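Local coordinates for Non-structural protein 9 (Avian infectious bronchitis virus, PDB 5C94) that probably binds RNA as a homodimer and takes part in the coronavirus replication machinery, at residues 19-24 against 46-51; 30-35 against 53-58; 35-40 against 99-104; 91-96 against 103-108. All coordinates share one frame; numbering follows the deposited sequence.

Contact 1 (19-24 against 46-51); sequences CVAGVD and AAITSS
C19 and I48 meet across strand 30-39, which separates strands 12-22 and 42-50 in the sheet; their CA atoms lie 8.2 Å apart, too far for the two strands to be paired directly. C19 turns its thiol inward with SG between the backbone N and the carbonyl carbon (chi1 66°), and SG rests 3.9 Å from CG2, the short branch of I48. The C19 side chain also packs on C34 of strand 30-39. A21 brings the following inward methyl: CB of A21 touches CD1, at the end of the longer branch of I48, at 3.7 Å. I48 thus serves two residues with two branches: CG1 is held between its own N and carbonyl carbon (chi1 75°), which carries CD1 to A21 and leaves CG2 beside the backbone N, facing the sulfur. The contact is wholly apolar and buried, and no hydrogen bond crosses it. Backbone bonds from C19 to S32 and from A21 to V30 instead tie segment 19-24 to the strand between, while L55 closes over both A21 and I48. Further back on 46-51, A46 and A47 both face Y35 in a classic beta bulge. Side chains that meet over an intervening strand on the inner side of a strongly curved antiparallel sheet are what is expected of the small beta barrel of the nsp9 family.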
loop_
_atom_site.group_PDB
_atom_site.type_symbol
_atom_site.label_atom_id
_atom_site.label_comp_id
_atom_site.label_asym_id
_atom_site.label_seq_id
_atom_site.Cartn_x
_atom_site.Cartn_y
_atom_site.Cartn_z
ATOM N N CYS A 19 12.177 4.515 -16.165
ATOM C CA CYS A 19 13.323 3.625 -16.118
ATOM C C CYS A 19 13.273 2.801 -17.371
ATOM O O CYS A 19 12.413 3.021 -18.219
ATOM C CB CYS A 19 13.298 2.725 -14.891
ATOM S SG CYS A 19 11.923 1.539 -14.888
ATOM N N VAL A 20 14.180 1.835 -17.477
ATOM C CA VAL A 20 14.205 0.939 -18.624
ATOM C C VAL A 20 14.140 -0.498 -18.129
ATOM O O VAL A 20 14.533 -0.791 -17.008
ATOM C CB VAL A 20 15.472 1.153 -19.505
ATOM C CG1 VAL A 20 15.457 2.529 -20.129
ATOM C CG2 VAL A 20 16.734 0.995 -18.671
ATOM N N ALA A 21 13.637 -1.388 -18.975
ATOM C CA ALA A 21 13.474 -2.788 -18.625
ATOM C C ALA A 21 13.616 -3.603 -19.896
ATOM O O ALA A 21 13.660 -3.040 -20.991
ATOM C CB ALA A 21 12.126 -3.029 -17.967
ATOM N N GLY A 22 13.698 -4.924 -19.754
ATOM C CA GLY A 22 13.936 -5.800 -20.887
ATOM C C GLY A 22 13.636 -7.251 -20.562
ATOM O O GLY A 22 13.308 -7.582 -19.413
ATOM N N VAL A 23 13.724 -8.126 -21.562
ATOM C CA VAL A 23 13.505 -9.537 -21.285
ATOM C C VAL A 23 14.761 -10.180 -20.665
ATOM O O VAL A 23 14.691 -11.262 -20.098
ATOM C CB VAL A 23 13.064 -10.298 -22.551
ATOM C CG1 VAL A 23 11.971 -9.534 -23.265
ATOM C CG2 VAL A 23 14.246 -10.527 -23.459
ATOM N N ASP A 24 15.900 -9.502 -20.766
ATOM C CA ASP A 24 17.088 -9.857 -19.994
ATOM C C ASP A 24 17.950 -8.612 -19.768
ATOM O O ASP A 24 17.713 -7.565 -20.385
ATOM C CB ASP A 24 17.906 -10.950 -20.693
ATOM C CG ASP A 24 18.359 -10.554 -22.090
ATOM O OD1 ASP A 24 19.064 -9.527 -22.241
ATOM O OD2 ASP A 24 18.024 -11.291 -23.037
ATOM N N ALA A 46 10.398 -0.351 -5.950
ATOM C CA ALA A 46 9.513 -1.437 -5.539
ATOM C C ALA A 46 8.888 -2.214 -6.706
ATOM O O ALA A 46 8.628 -3.424 -6.616
ATOM C CB ALA A 46 8.408 -0.865 -4.665
ATOM N N ALA A 47 8.619 -1.505 -7.797
ATOM C CA ALA A 47 7.854 -2.084 -8.884
ATOM C C ALA A 47 8.048 -1.303 -10.166
ATOM O O ALA A 47 8.433 -0.134 -10.129
ATOM C CB ALA A 47 6.382 -2.128 -8.524
ATOM N N ILE A 48 7.801 -1.950 -11.302
ATOM C CA ILE A 48 7.702 -1.211 -12.558
ATOM C C ILE A 48 6.389 -1.572 -13.240
ATOM O O ILE A 48 5.831 -2.641 -12.980
ATOM C CB ILE A 48 8.895 -1.482 -13.515
ATOM C CG1 ILE A 48 8.767 -2.858 -14.159
ATOM C CG2 ILE A 48 10.254 -1.306 -12.798
ATOM C CD1 ILE A 48 9.378 -2.923 -15.536
ATOM N N THR A 49 5.869 -0.660 -14.060
ATOM C CA THR A 49 4.722 -0.972 -14.908
ATOM C C THR A 49 5.047 -0.826 -16.395
ATOM O O THR A 49 5.915 -0.034 -16.793
ATOM C CB THR A 49 3.494 -0.088 -14.587
ATOM O OG1 THR A 49 3.846 1.299 -14.673
ATOM C CG2 THR A 49 2.964 -0.409 -13.201
ATOM N N SER A 50 4.335 -1.592 -17.214
ATOM C CA SER A 50 4.608 -1.627 -18.638
ATOM C C SER A 50 3.457 -2.242 -19.411
ATOM O O SER A 50 2.663 -2.994 -18.852
ATOM C CB SER A 50 5.902 -2.414 -18.903
ATOM O OG SER A 50 6.194 -2.449 -20.291
ATOM N N SER A 51 3.379 -1.931 -20.699
ATOM C CA SER A 51 2.409 -2.581 -21.584
ATOM C C SER A 51 2.921 -3.954 -21.988
ATOM O O SER A 51 2.162 -4.836 -22.378
ATOM C CB SER A 51 2.173 -1.740 -22.825
ATOM O OG SER A 51 3.398 -1.176 -23.268
#

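Contact 2 (30-35 against 53-58); sequences VESKCY and PNLKVA
L55 places its CG beside the backbone N and anti to the carbonyl carbon (chi1 -55°), and the extended second torsion (178°) sends its two methyls toward V30 and S32. CD2 of L55 approaches CG2 of V30 at 4.2 Å, a loose apolar touch between two branched ends. The other methyl of L55, CD1, lies 4.1 Å from OG of S32. That hydroxyl has its polar partner within its own strand: OG of S32 donates to the carbonyl O of V30 at 2.9 Å, from a position 47° out of the carbonyl plane. The bond helps to hold the rotation of the serine and lets L55 lie beside a hydroxyl whose proton is already used. L55 is anchored at its backbone too, where its N is bound to the hydroxyl of Y92, and its side chain continues onto I48 and S50 of strand 42-50. After L55 the chain turns into strand 57-61, with K56 and V57 both facing G22 in a classic beta bulge. Here a leucine from a connecting loop, rather than a strand residue, packs into the inner side of the antiparallel sheet of the nsp9 fold, probably helping to close one end of the barrel.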
loop_
_atom_site.group_PDB
_atom_site.type_symbol
_atom_site.label_atom_id
_atom_site.label_comp_id
_atom_site.label_asym_id
_atom_site.label_seq_id
_atom_site.Cartn_x
_atom_site.Cartn_y
_atom_site.Cartn_z
ATOM N N VAL A 30 13.237 -1.227 -23.105
ATOM C CA VAL A 30 11.834 -0.877 -23.007
ATOM C C VAL A 30 11.584 0.147 -21.911
ATOM O O VAL A 30 11.638 -0.187 -20.720
ATOM C CB VAL A 30 10.962 -2.116 -22.745
ATOM C CG1 VAL A 30 9.461 -1.730 -22.700
ATOM C CG2 VAL A 30 11.222 -3.161 -23.801
ATOM N N GLU A 31 11.300 1.385 -22.313
ATOM C CA GLU A 31 11.053 2.456 -21.349
ATOM C C GLU A 31 9.834 2.093 -20.544
ATOM O O GLU A 31 8.822 1.682 -21.101
ATOM C CB GLU A 31 10.850 3.812 -22.029
ATOM C CG GLU A 31 10.842 4.999 -21.049
ATOM C CD GLU A 31 10.690 6.339 -21.753
ATOM O OE1 GLU A 31 11.530 6.652 -22.627
ATOM O OE2 GLU A 31 9.734 7.076 -21.433
ATOM N N SER A 32 9.950 2.212 -19.228
ATOM C CA SER A 32 8.879 1.828 -18.339
ATOM C C SER A 32 8.810 2.817 -17.204
ATOM O O SER A 32 9.630 3.726 -17.108
ATOM C CB SER A 32 9.088 0.412 -17.796
ATOM O OG SER A 32 9.526 -0.472 -18.815
ATOM N N LYS A 33 7.811 2.624 -16.358
ATOM C CA LYS A 33 7.544 3.469 -15.211
ATOM C C LYS A 33 7.877 2.691 -13.931
ATOM O O LYS A 33 7.362 1.582 -13.731
ATOM C CB LYS A 33 6.073 3.893 -15.226
ATOM C CG LYS A 33 5.706 5.045 -14.301
ATOM C CD LYS A 33 4.240 4.911 -13.913
ATOM C CE LYS A 33 3.501 6.226 -14.003
ATOM N NZ LYS A 33 3.468 6.685 -15.414
ATOM N N CYS A 34 8.735 3.236 -13.071
ATOM C CA CYS A 34 8.989 2.554 -11.806
ATOM C C CYS A 34 8.389 3.295 -10.601
ATOM O O CYS A 34 8.220 4.507 -10.609
ATOM C CB CYS A 34 10.491 2.312 -11.607
ATOM S SG CYS A 34 11.447 3.637 -10.889
ATOM N N TYR A 35 8.035 2.530 -9.578
ATOM C CA TYR A 35 7.457 3.069 -8.359
ATOM C C TYR A 35 8.488 2.914 -7.254
ATOM O O TYR A 35 9.093 1.844 -7.097
ATOM C CB TYR A 35 6.155 2.341 -7.995
ATOM C CG TYR A 35 5.014 2.643 -8.947
ATOM C CD1 TYR A 35 5.029 2.169 -10.261
ATOM C CD2 TYR A 35 3.923 3.401 -8.535
ATOM C CE1 TYR A 35 3.988 2.458 -11.143
ATOM C CE2 TYR A 35 2.878 3.688 -9.402
ATOM C CZ TYR A 35 2.918 3.221 -10.706
ATOM O OH TYR A 35 1.879 3.513 -11.565
ATOM N N PRO A 53 4.325 -7.578 -21.375
ATOM C CA PRO A 53 4.196 -8.674 -20.397
ATOM C C PRO A 53 5.433 -9.570 -20.247
ATOM O O PRO A 53 5.421 -10.482 -19.418
ATOM C CB PRO A 53 3.043 -9.507 -20.963
ATOM C CG PRO A 53 3.217 -9.360 -22.462
ATOM C CD PRO A 53 3.659 -7.899 -22.651
ATOM N N ASN A 54 6.486 -9.325 -21.015
ATOM C CA ASN A 54 7.594 -10.273 -21.041
ATOM C C ASN A 54 8.853 -9.827 -20.338
ATOM O O ASN A 54 9.901 -10.457 -20.503
ATOM C CB ASN A 54 7.944 -10.605 -22.478
ATOM C CG ASN A 54 6.764 -11.121 -23.235
ATOM O OD1 ASN A 54 6.219 -12.166 -22.893
ATOM N ND2 ASN A 54 6.351 -10.391 -24.263
ATOM N N LEU A 55 8.761 -8.750 -19.565
ATOM C CA LEU A 55 9.943 -8.171 -18.946
ATOM C C LEU A 55 10.469 -9.052 -17.817
ATOM O O LEU A 55 9.690 -9.724 -17.127
ATOM C CB LEU A 55 9.635 -6.774 -18.430
ATOM C CG LEU A 55 9.060 -5.843 -19.492
ATOM C CD1 LEU A 55 8.746 -4.506 -18.874
ATOM C CD2 LEU A 55 10.031 -5.687 -20.659
ATOM N N LYS A 56 11.781 -9.074 -17.650
ATOM C CA LYS A 56 12.419 -9.845 -16.606
ATOM C C LYS A 56 13.399 -9.089 -15.757
ATOM O O LYS A 56 13.749 -9.527 -14.714
ATOM C CB LYS A 56 13.248 -10.982 -17.184
ATOM C CG LYS A 56 12.523 -12.149 -17.812
ATOM C CD LYS A 56 11.296 -12.550 -17.054
ATOM C CE LYS A 56 11.128 -14.039 -16.993
ATOM N NZ LYS A 56 11.449 -14.577 -15.648
ATOM N N VAL A 57 13.864 -7.962 -16.235
ATOM C CA VAL A 57 14.945 -7.209 -15.584
ATOM C C VAL A 57 14.626 -5.713 -15.707
ATOM O O VAL A 57 14.128 -5.255 -16.743
ATOM C CB VAL A 57 16.374 -7.506 -16.164
ATOM C CG1 VAL A 57 17.441 -6.601 -15.560
ATOM C CG2 VAL A 57 16.759 -8.961 -15.962
ATOM N N ALA A 58 14.895 -4.944 -14.661
ATOM C CA ALA A 58 14.725 -3.497 -14.752
ATOM C C ALA A 58 16.044 -2.812 -14.471
ATOM O O ALA A 58 16.953 -3.402 -13.865
ATOM C CB ALA A 58 13.661 -3.005 -13.794
#

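Contact 3 (35-40 against 99-104); sequences YYTSIS and SIVRGM
The axes of strand 35-39 and helix 99-104 pass within 9.3 Å of one another at 128°. Where the helix slants over the sheet, the CA of T37 and the CA of V101 are 7.6 Å apart. Their side chains meet at a slant as well: CG2 of T37 lies 3.9 Å from CG1 of V101. The second valine branch, CG2 of V101, meets the terminal CD1 of I39 tip to tip at 3.8 Å, so V101 spends one methyl on each of two strand residues. T37 holds OG1 anti to its N (chi1 -177°), which keeps CG2 for the valine and turns the hydroxyl to the other side. There CE of M104 comes within 3.5 Å of OG1 of T37, the methionine crossing the threonine at about a right angle; this holds for one of the two conformers modelled for M104. OG1 has its main partner in the carbonyl O of G13, with a weaker bond to that of H12. Strand 12-22 therefore satisfies the buried hydroxyl, and the helix offers it carbon and sulfur alone. I100, and M104 again, pack on L106 of the second subunit. With no hydrogen bond between strand and helix, their fit depends on shape and exclusion of water, while the threonine hydroxyl in the interface is spoken for by the sheet, beside a helix that also packs on the second subunit.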
loop_
_atom_site.group_PDB
_atom_site.type_symbol
_atom_site.label_atom_id
_atom_site.label_comp_id
_atom_site.label_asym_id
_atom_site.label_seq_id
_atom_site.Cartn_x
_atom_site.Cartn_y
_atom_site.Cartn_z
ATOM N N TYR A 35 8.035 2.530 -9.578
ATOM C CA TYR A 35 7.457 3.069 -8.359
ATOM C C TYR A 35 8.488 2.914 -7.254
ATOM O O TYR A 35 9.093 1.844 -7.097
ATOM C CB TYR A 35 6.155 2.341 -7.995
ATOM C CG TYR A 35 5.014 2.643 -8.947
ATOM C CD1 TYR A 35 5.029 2.169 -10.261
ATOM C CD2 TYR A 35 3.923 3.401 -8.535
ATOM C CE1 TYR A 35 3.988 2.458 -11.143
ATOM C CE2 TYR A 35 2.878 3.688 -9.402
ATOM C CZ TYR A 35 2.918 3.221 -10.706
ATOM O OH TYR A 35 1.879 3.513 -11.565
ATOM N N TYR A 36 8.707 3.981 -6.496
ATOM C CA TYR A 36 9.627 3.880 -5.382
ATOM C C TYR A 36 9.147 4.634 -4.152
ATOM O O TYR A 36 8.402 5.628 -4.218
ATOM C CB TYR A 36 11.028 4.350 -5.793
ATOM C CG TYR A 36 11.166 5.789 -6.249
ATOM C CD1 TYR A 36 10.766 6.177 -7.520
ATOM C CD2 TYR A 36 11.758 6.750 -5.427
ATOM C CE1 TYR A 36 10.911 7.493 -7.955
ATOM C CE2 TYR A 36 11.907 8.068 -5.849
ATOM C CZ TYR A 36 11.483 8.433 -7.120
ATOM O OH TYR A 36 11.622 9.736 -7.560
ATOM N N THR A 37 9.553 4.123 -3.008
ATOM C CA THR A 37 9.208 4.769 -1.773
ATOM C C THR A 37 10.494 5.226 -1.100
ATOM O O THR A 37 11.593 5.046 -1.642
ATOM C CB THR A 37 8.397 3.838 -0.871
ATOM O OG1 THR A 37 8.019 4.552 0.308
ATOM C CG2 THR A 37 9.203 2.589 -0.514
ATOM N N SER A 38 10.366 5.854 0.059
ATOM C CA SER A 38 11.545 6.287 0.788
ATOM C C SER A 38 11.617 5.535 2.113
ATOM O O SER A 38 10.639 5.499 2.870
ATOM C CB SER A 38 11.513 7.799 1.026
ATOM O OG SER A 38 12.709 8.242 1.665
ATOM N N ILE A 39 12.764 4.923 2.390
ATOM C CA ILE A 39 12.958 4.239 3.662
ATOM C C ILE A 39 14.300 4.627 4.269
ATOM O O ILE A 39 15.340 4.428 3.640
ATOM C CB ILE A 39 12.900 2.722 3.497
ATOM C CG1 ILE A 39 11.591 2.306 2.802
ATOM C CG2 ILE A 39 13.064 2.055 4.845
ATOM C CD1 ILE A 39 11.517 0.817 2.436
ATOM N N SER A 40 14.270 5.184 5.481
ATOM C CA SER A 40 15.478 5.707 6.136
ATOM C C SER A 40 16.230 6.724 5.276
ATOM O O SER A 40 17.458 6.645 5.136
ATOM C CB SER A 40 16.419 4.569 6.511
ATOM O OG SER A 40 15.793 3.715 7.442
ATOM N N SER A 99 6.992 -6.946 1.861
ATOM C CA SER A 99 5.545 -7.061 1.683
ATOM C C SER A 99 4.820 -5.730 1.875
ATOM O O SER A 99 3.871 -5.410 1.148
ATOM C CB SER A 99 4.976 -8.093 2.655
ATOM O OG SER A 99 5.414 -9.394 2.329
ATOM N N ILE A 100 5.267 -4.956 2.861
ATOM C CA ILE A 100 4.632 -3.690 3.154
ATOM C C ILE A 100 4.895 -2.723 1.997
ATOM O O ILE A 100 4.035 -1.919 1.638
ATOM C CB ILE A 100 5.117 -3.118 4.517
ATOM C CG1 ILE A 100 4.274 -1.920 4.931
ATOM C CG2 ILE A 100 6.596 -2.754 4.501
ATOM C CD1 ILE A 100 4.577 -1.437 6.355
ATOM N N VAL A 101 6.064 -2.842 1.376
ATOM C CA VAL A 101 6.408 -1.962 0.275
ATOM C C VAL A 101 5.625 -2.354 -0.976
ATOM O O VAL A 101 5.184 -1.480 -1.734
ATOM C CB VAL A 101 7.926 -1.965 0.005
ATOM C CG1 VAL A 101 8.254 -1.161 -1.226
ATOM C CG2 VAL A 101 8.675 -1.384 1.206
ATOM N N ARG A 102 5.428 -3.657 -1.184
ATOM C CA ARG A 102 4.551 -4.118 -2.267
ATOM C C ARG A 102 3.139 -3.560 -2.104
ATOM O O ARG A 102 2.518 -3.113 -3.064
ATOM C CB ARG A 102 4.480 -5.646 -2.316
ATOM C CG ARG A 102 5.791 -6.326 -2.669
ATOM C CD ARG A 102 5.664 -7.846 -2.670
ATOM N NE ARG A 102 6.983 -8.461 -2.748
ATOM C CZ ARG A 102 7.461 -9.071 -3.829
ATOM N NH1 ARG A 102 6.718 -9.175 -4.923
ATOM N NH2 ARG A 102 8.677 -9.593 -3.814
ATOM N N GLY A 103 2.632 -3.607 -0.876
ATOM C CA GLY A 103 1.302 -3.114 -0.588
ATOM C C GLY A 103 1.199 -1.626 -0.857
ATOM O O GLY A 103 0.175 -1.154 -1.376
ATOM N N MET A 104 2.252 -0.887 -0.529
ATOM C CA MET A 104 2.235 0.549 -0.735
ATOM C C MET A 104 2.021 0.918 -2.196
ATOM O O MET A 104 1.262 1.834 -2.497
ATOM C CB MET A 104 3.519 1.168 -0.217
ATOM C CG MET A 104 3.552 1.238 1.284
ATOM S SD MET A 104 4.840 2.354 1.813
ATOM C CE MET A 104 4.617 3.688 0.643
#

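Contact 4 (91-96 against 103-108); sequences LYFIKN and GMVLGA
This is a buried, purely apolar helix-on-sheet contact near the centre of the chain, where helix 99-109 lies against the end of strand 85-93. Strand 91-93 and helix 103-108 run nearly antiparallel, at 158°, with their axes 10.6 Å apart at closest approach, a separation that side chains must fill. F93 does most of the filling. Its CG stands beside the backbone N (chi1 -69°), and the ring is thrust at the helix edge first: CE1 of F93 meets CB of V105 at 3.8 Å, and CZ of F93 meets CG of L106 at 3.9 Å, that leucine atom lying in the ring plane. The F93 and V105 side chains run past each other in opposite directions, whereas L106 crosses F93 at about a right angle. One face of the ring is covered from within its own strand by CD1 of L91, 3.4 Å above the plane of F93 and offset toward the rim. The other methyl of L91, CD2, turns to the helix and makes a looser touch with CG1 of V105 at 4.3 Å. V105 is also packed on Y35, and L106 on F78, which brings strands 30-39 and 76-82 into the same core. L106 touches M104 of the second subunit as well. G103 and G107 have the GxxxG spacing, consistent with the helix-helix dimers of other nsp9 proteins. Since no hydrogen bond joins strand to helix, dispersion and burial hold the pair, and the ring edge probably helps to set the position of the helix, which also packs on the second subunit.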
loop_
_atom_site.group_PDB
_atom_site.type_symbol
_atom_site.label_atom_id
_atom_site.label_comp_id
_atom_site.label_asym_id
_atom_site.label_seq_id
_atom_site.Cartn_x
_atom_site.Cartn_y
_atom_site.Cartn_z
ATOM N N LEU A 91 2.214 -5.088 -13.972
ATOM C CA LEU A 91 2.901 -4.547 -12.809
ATOM C C LEU A 91 3.843 -5.618 -12.265
ATOM O O LEU A 91 3.410 -6.728 -11.913
ATOM C CB LEU A 91 1.889 -4.086 -11.764
ATOM C CG LEU A 91 2.269 -3.423 -10.426
ATOM C CD1 LEU A 91 2.507 -4.469 -9.393
ATOM C CD2 LEU A 91 3.465 -2.523 -10.518
ATOM N N TYR A 92 5.132 -5.285 -12.249
ATOM C CA TYR A 92 6.170 -6.195 -11.810
ATOM C C TYR A 92 6.790 -5.672 -10.539
ATOM O O TYR A 92 7.359 -4.579 -10.544
ATOM C CB TYR A 92 7.301 -6.331 -12.838
ATOM C CG TYR A 92 6.956 -6.670 -14.267
ATOM C CD1 TYR A 92 6.410 -5.719 -15.133
ATOM C CD2 TYR A 92 7.248 -7.929 -14.766
ATOM C CE1 TYR A 92 6.128 -6.043 -16.450
ATOM C CE2 TYR A 92 6.983 -8.262 -16.062
ATOM C CZ TYR A 92 6.428 -7.329 -16.902
ATOM O OH TYR A 92 6.196 -7.710 -18.194
ATOM N N PHE A 93 6.721 -6.440 -9.466
ATOM C CA PHE A 93 7.472 -6.074 -8.283
ATOM C C PHE A 93 8.884 -6.561 -8.470
ATOM O O PHE A 93 9.145 -7.529 -9.177
ATOM C CB PHE A 93 6.866 -6.659 -7.010
ATOM C CG PHE A 93 5.545 -6.060 -6.646
ATOM C CD1 PHE A 93 5.470 -4.763 -6.148
ATOM C CD2 PHE A 93 4.373 -6.784 -6.825
ATOM C CE1 PHE A 93 4.247 -4.205 -5.815
ATOM C CE2 PHE A 93 3.144 -6.240 -6.495
ATOM C CZ PHE A 93 3.076 -4.946 -5.991
ATOM N N ILE A 94 9.794 -5.864 -7.829
ATOM C CA ILE A 94 11.186 -6.209 -7.882
ATOM C C ILE A 94 11.490 -7.363 -6.909
ATOM O O ILE A 94 10.920 -7.429 -5.820
ATOM C CB ILE A 94 11.991 -4.939 -7.597
ATOM C CG1 ILE A 94 12.004 -4.119 -8.890
ATOM C CG2 ILE A 94 13.381 -5.244 -7.056
ATOM C CD1 ILE A 94 12.394 -2.728 -8.719
ATOM N N LYS A 95 12.347 -8.288 -7.336
ATOM C CA LYS A 95 12.681 -9.476 -6.565
ATOM C C LYS A 95 12.993 -9.098 -5.128
ATOM O O LYS A 95 13.819 -8.204 -4.894
ATOM C CB LYS A 95 13.880 -10.204 -7.180
ATOM C CG LYS A 95 13.690 -11.698 -7.389
ATOM C CD LYS A 95 12.808 -11.947 -8.608
ATOM C CE LYS A 95 12.816 -13.404 -9.055
ATOM N NZ LYS A 95 11.831 -13.648 -10.157
ATOM N N ASN A 96 12.297 -9.753 -4.191
ATOM C CA ASN A 96 12.543 -9.622 -2.748
ATOM C C ASN A 96 12.094 -8.317 -2.117
ATOM O O ASN A 96 12.580 -7.943 -1.052
ATOM C CB ASN A 96 14.026 -9.817 -2.430
ATOM C CG ASN A 96 14.555 -11.139 -2.940
ATOM O OD1 ASN A 96 15.629 -11.198 -3.547
ATOM N ND2 ASN A 96 13.786 -12.210 -2.721
ATOM N N GLY A 103 2.632 -3.607 -0.876
ATOM C CA GLY A 103 1.302 -3.114 -0.588
ATOM C C GLY A 103 1.199 -1.626 -0.857
ATOM O O GLY A 103 0.175 -1.154 -1.376
ATOM N N MET A 104 2.252 -0.887 -0.529
ATOM C CA MET A 104 2.235 0.549 -0.735
ATOM C C MET A 104 2.021 0.918 -2.196
ATOM O O MET A 104 1.262 1.834 -2.497
ATOM C CB MET A 104 3.519 1.168 -0.217
ATOM C CG MET A 104 3.552 1.238 1.284
ATOM S SD MET A 104 4.840 2.354 1.813
ATOM C CE MET A 104 4.617 3.688 0.643
ATOM N N VAL A 105 2.681 0.195 -3.097
ATOM C CA VAL A 105 2.455 0.376 -4.524
ATOM C C VAL A 105 1.005 0.048 -4.885
ATOM O O VAL A 105 0.364 0.794 -5.629
ATOM C CB VAL A 105 3.388 -0.510 -5.377
ATOM C CG1 VAL A 105 3.042 -0.368 -6.866
ATOM C CG2 VAL A 105 4.843 -0.151 -5.143
ATOM N N LEU A 106 0.490 -1.063 -4.363
ATOM C CA LEU A 106 -0.877 -1.473 -4.688
ATOM C C LEU A 106 -1.861 -0.432 -4.179
ATOM O O LEU A 106 -2.835 -0.096 -4.858
ATOM C CB LEU A 106 -1.213 -2.849 -4.098
ATOM C CG LEU A 106 -0.475 -4.052 -4.692
ATOM C CD1 LEU A 106 -0.844 -5.326 -3.942
ATOM C CD2 LEU A 106 -0.758 -4.206 -6.184
ATOM N N GLY A 107 -1.600 0.070 -2.976
ATOM C CA GLY A 107 -2.429 1.099 -2.391
ATOM C C GLY A 107 -2.409 2.360 -3.236
ATOM O O GLY A 107 -3.449 2.983 -3.433
ATOM N N ALA A 108 -1.233 2.730 -3.744
ATOM C CA ALA A 108 -1.079 3.992 -4.473
ATOM C C ALA A 108 -1.830 3.975 -5.797
ATOM O O ALA A 108 -2.280 5.017 -6.271
ATOM C CB ALA A 108 0.389 4.303 -4.722
#

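All four contacts are mainly apolar and lie in the core, though V30 in contact 2 and I39 in contact 3 are partly exposed; no hydrogen bond crosses any of them. Contacts 1 and 2, about 1 Å apart between centres, form one cluster inside the sheet, joined by L55. Contacts 3 and 4, with centres about 7 Å apart, fasten the one helix, 99-109, to strands 30-39 and 85-93 and reach the second subunit, which contacts 1 and 2 do not. Contacts 2 and 3 use the same strand, 30-39, on opposite sides of the chain's centre. Hydroxyls border contacts 2 and 3, each bonded to a backbone carbonyl; only contact 4 uses an aromatic ring.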